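Side-chain contact in protein-L-isoaspartate(D-aspartate) O-methyltransferase (Sulfolobus tokodaii, PDB 1VBF), which probably methylates L-isoaspartyl residues of damaged proteins with S-adenosyl-L-methionine as donor, contributing to their repair or degradation: residues V167-K172 with I209-N214. Sequence-based numbering, arbitrary orientation.
Sequences VGRVQK and IEFRVN
Arg169 reaches from the turn before strand 171-177 to the first turn of helix 209-223, where its guanidinium end meets the Phe211 ring at a slant. CD1 of Phe211 lies over one guanidinium face, toward the rim, with Phe211 CD1 3.8 Å from Arg169 CZ; seen from the ring, Arg169 NH2 lies at its edge, in plane. The two planes stand 57° apart, which excludes a parallel stack, and at 2.80 Å resolution the exact approach is uncertain. Bends at chi2 and chi3 (-78°) bring the guanidinium to the ring. Glu210 contributes only its aliphatic part, Glu210 CG being 4.3 Å from Arg169 NH2; its OE2 forms a salt bridge with Arg212 NH1 of the third subunit. Arg169 NH1 forms a salt bridge with Asp208, and NH2 a second with Asp208 of the second subunit. A leucine in place of Arg169 would probably leave both aspartates without this cationic partner and Phe211 without the guanidinium beside it. Within the turn, Gln171 NE2 donates to Gly168 O at 2.8 Å, in the carbonyl plane and nearly straight (164°). The turn links antiparallel strands 159-165 and 171-177 of the Rossmann-like methyltransferase sheet; the C-terminal helix 209-223 lies beyond this turn, outside the sheet, its Ile209 packing on Ile209 of three other subunits, consistent with the coiled-coil assembly.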
loop_
_atom_site.group_PDB
_atom_site.type_symbol
_atom_site.label_atom_id
_atom_site.label_comp_id
_atom_site.label_asym_id
_atom_site.label_seq_id
_atom_site.Cartn_x
_atom_site.Cartn_y
_atom_site.Cartn_z
ATOM N N VAL B 167 2.514 15.687 -9.993
ATOM C CA VAL B 167 2.716 14.356 -10.552
ATOM C C VAL B 167 1.725 13.632 -9.628
ATOM O O VAL B 167 1.282 14.213 -8.633
ATOM C CB VAL B 167 4.177 13.884 -10.337
ATOM C CG1 VAL B 167 5.094 14.665 -11.232
ATOM C CG2 VAL B 167 4.605 14.103 -8.905
ATOM N N GLY B 168 1.317 12.417 -9.924
ATOM C CA GLY B 168 0.370 11.803 -9.006
ATOM C C GLY B 168 -1.044 12.156 -9.404
ATOM O O GLY B 168 -1.293 13.238 -9.922
ATOM N N ARG B 169 -1.966 11.240 -9.135
ATOM C CA ARG B 169 -3.360 11.361 -9.514
ATOM C C ARG B 169 -4.220 12.432 -8.844
ATOM O O ARG B 169 -5.416 12.512 -9.104
ATOM C CB ARG B 169 -4.011 9.982 -9.402
ATOM C CG ARG B 169 -2.984 8.900 -9.097
ATOM C CD ARG B 169 -2.962 7.745 -10.076
ATOM N NE ARG B 169 -4.058 6.805 -9.843
ATOM C CZ ARG B 169 -4.272 6.128 -8.711
ATOM N NH1 ARG B 169 -3.464 6.266 -7.667
ATOM N NH2 ARG B 169 -5.312 5.309 -8.621
ATOM N N VAL B 170 -3.630 13.252 -7.988
ATOM C CA VAL B 170 -4.368 14.353 -7.358
ATOM C C VAL B 170 -3.388 15.510 -7.309
ATOM O O VAL B 170 -2.344 15.387 -6.700
ATOM C CB VAL B 170 -4.815 14.028 -5.927
ATOM C CG1 VAL B 170 -5.435 15.261 -5.279
ATOM C CG2 VAL B 170 -5.834 12.938 -5.957
ATOM N N GLN B 171 -3.712 16.635 -7.934
ATOM C CA GLN B 171 -2.783 17.754 -7.976
ATOM C C GLN B 171 -3.278 18.971 -7.236
ATOM O O GLN B 171 -4.217 18.891 -6.464
ATOM C CB GLN B 171 -2.505 18.130 -9.430
ATOM C CG GLN B 171 -2.162 16.955 -10.334
ATOM C CD GLN B 171 -3.384 16.241 -10.861
ATOM O OE1 GLN B 171 -4.371 16.866 -11.211
ATOM N NE2 GLN B 171 -3.316 14.926 -10.941
ATOM N N LYS B 172 -2.643 20.106 -7.476
ATOM C CA LYS B 172 -3.051 21.344 -6.836
ATOM C C LYS B 172 -3.261 22.414 -7.898
ATOM O O LYS B 172 -2.512 22.489 -8.864
ATOM C CB LYS B 172 -1.988 21.823 -5.852
ATOM C CG LYS B 172 -1.874 21.019 -4.565
ATOM C CD LYS B 172 -0.421 21.005 -4.122
ATOM C CE LYS B 172 0.456 20.425 -5.269
ATOM N NZ LYS B 172 1.930 20.603 -5.086
ATOM N N ILE B 209 1.832 3.719 -5.144
ATOM C CA ILE B 209 1.914 2.293 -4.897
ATOM C C ILE B 209 0.856 1.469 -5.631
ATOM O O ILE B 209 1.081 0.292 -5.926
ATOM C CB ILE B 209 1.889 2.004 -3.350
ATOM C CG1 ILE B 209 2.714 0.755 -3.073
ATOM C CG2 ILE B 209 0.465 1.861 -2.828
ATOM C CD1 ILE B 209 2.620 0.263 -1.676
ATOM N N GLU B 210 -0.290 2.072 -5.935
ATOM C CA GLU B 210 -1.314 1.327 -6.653
ATOM C C GLU B 210 -0.746 1.020 -8.048
ATOM O O GLU B 210 -0.677 -0.133 -8.477
ATOM C CB GLU B 210 -2.607 2.155 -6.732
ATOM C CG GLU B 210 -3.786 1.472 -7.442
ATOM C CD GLU B 210 -4.174 0.098 -6.864
ATOM O OE1 GLU B 210 -4.235 -0.069 -5.617
ATOM O OE2 GLU B 210 -4.440 -0.818 -7.672
ATOM N N PHE B 211 -0.297 2.068 -8.730
ATOM C CA PHE B 211 0.272 1.931 -10.053
ATOM C C PHE B 211 1.442 0.994 -10.127
ATOM O O PHE B 211 1.506 0.169 -11.024
ATOM C CB PHE B 211 0.690 3.291 -10.589
ATOM C CG PHE B 211 -0.392 3.972 -11.354
ATOM C CD1 PHE B 211 -1.591 4.328 -10.719
ATOM C CD2 PHE B 211 -0.262 4.191 -12.734
ATOM C CE1 PHE B 211 -2.654 4.887 -11.445
ATOM C CE2 PHE B 211 -1.329 4.755 -13.481
ATOM C CZ PHE B 211 -2.526 5.100 -12.832
ATOM N N ARG B 212 2.368 1.142 -9.183
ATOM C CA ARG B 212 3.590 0.333 -9.107
ATOM C C ARG B 212 3.267 -1.161 -8.982
ATOM O O ARG B 212 3.925 -2.013 -9.598
ATOM C CB ARG B 212 4.436 0.797 -7.910
ATOM C CG ARG B 212 4.992 2.212 -8.021
ATOM C CD ARG B 212 5.541 2.707 -6.693
ATOM N NE ARG B 212 6.711 1.954 -6.246
ATOM C CZ ARG B 212 7.204 2.029 -5.014
ATOM N NH1 ARG B 212 6.623 2.830 -4.134
ATOM N NH2 ARG B 212 8.234 1.275 -4.642
ATOM N N VAL B 213 2.245 -1.461 -8.185
ATOM C CA VAL B 213 1.797 -2.824 -7.963
ATOM C C VAL B 213 1.112 -3.363 -9.214
ATOM O O VAL B 213 1.347 -4.509 -9.601
ATOM C CB VAL B 213 0.851 -2.862 -6.768
ATOM C CG1 VAL B 213 0.199 -4.237 -6.642
ATOM C CG2 VAL B 213 1.640 -2.498 -5.509
ATOM N N ASN B 214 0.270 -2.533 -9.838
ATOM C CA ASN B 214 -0.424 -2.890 -11.076
ATOM C C ASN B 214 0.622 -3.290 -12.108
ATOM O O ASN B 214 0.421 -4.199 -12.902
ATOM C CB ASN B 214 -1.198 -1.696 -11.625
ATOM C CG ASN B 214 -2.491 -1.450 -10.895
ATOM O OD1 ASN B 214 -2.972 -0.313 -10.833
ATOM N ND2 ASN B 214 -3.072 -2.510 -10.333
#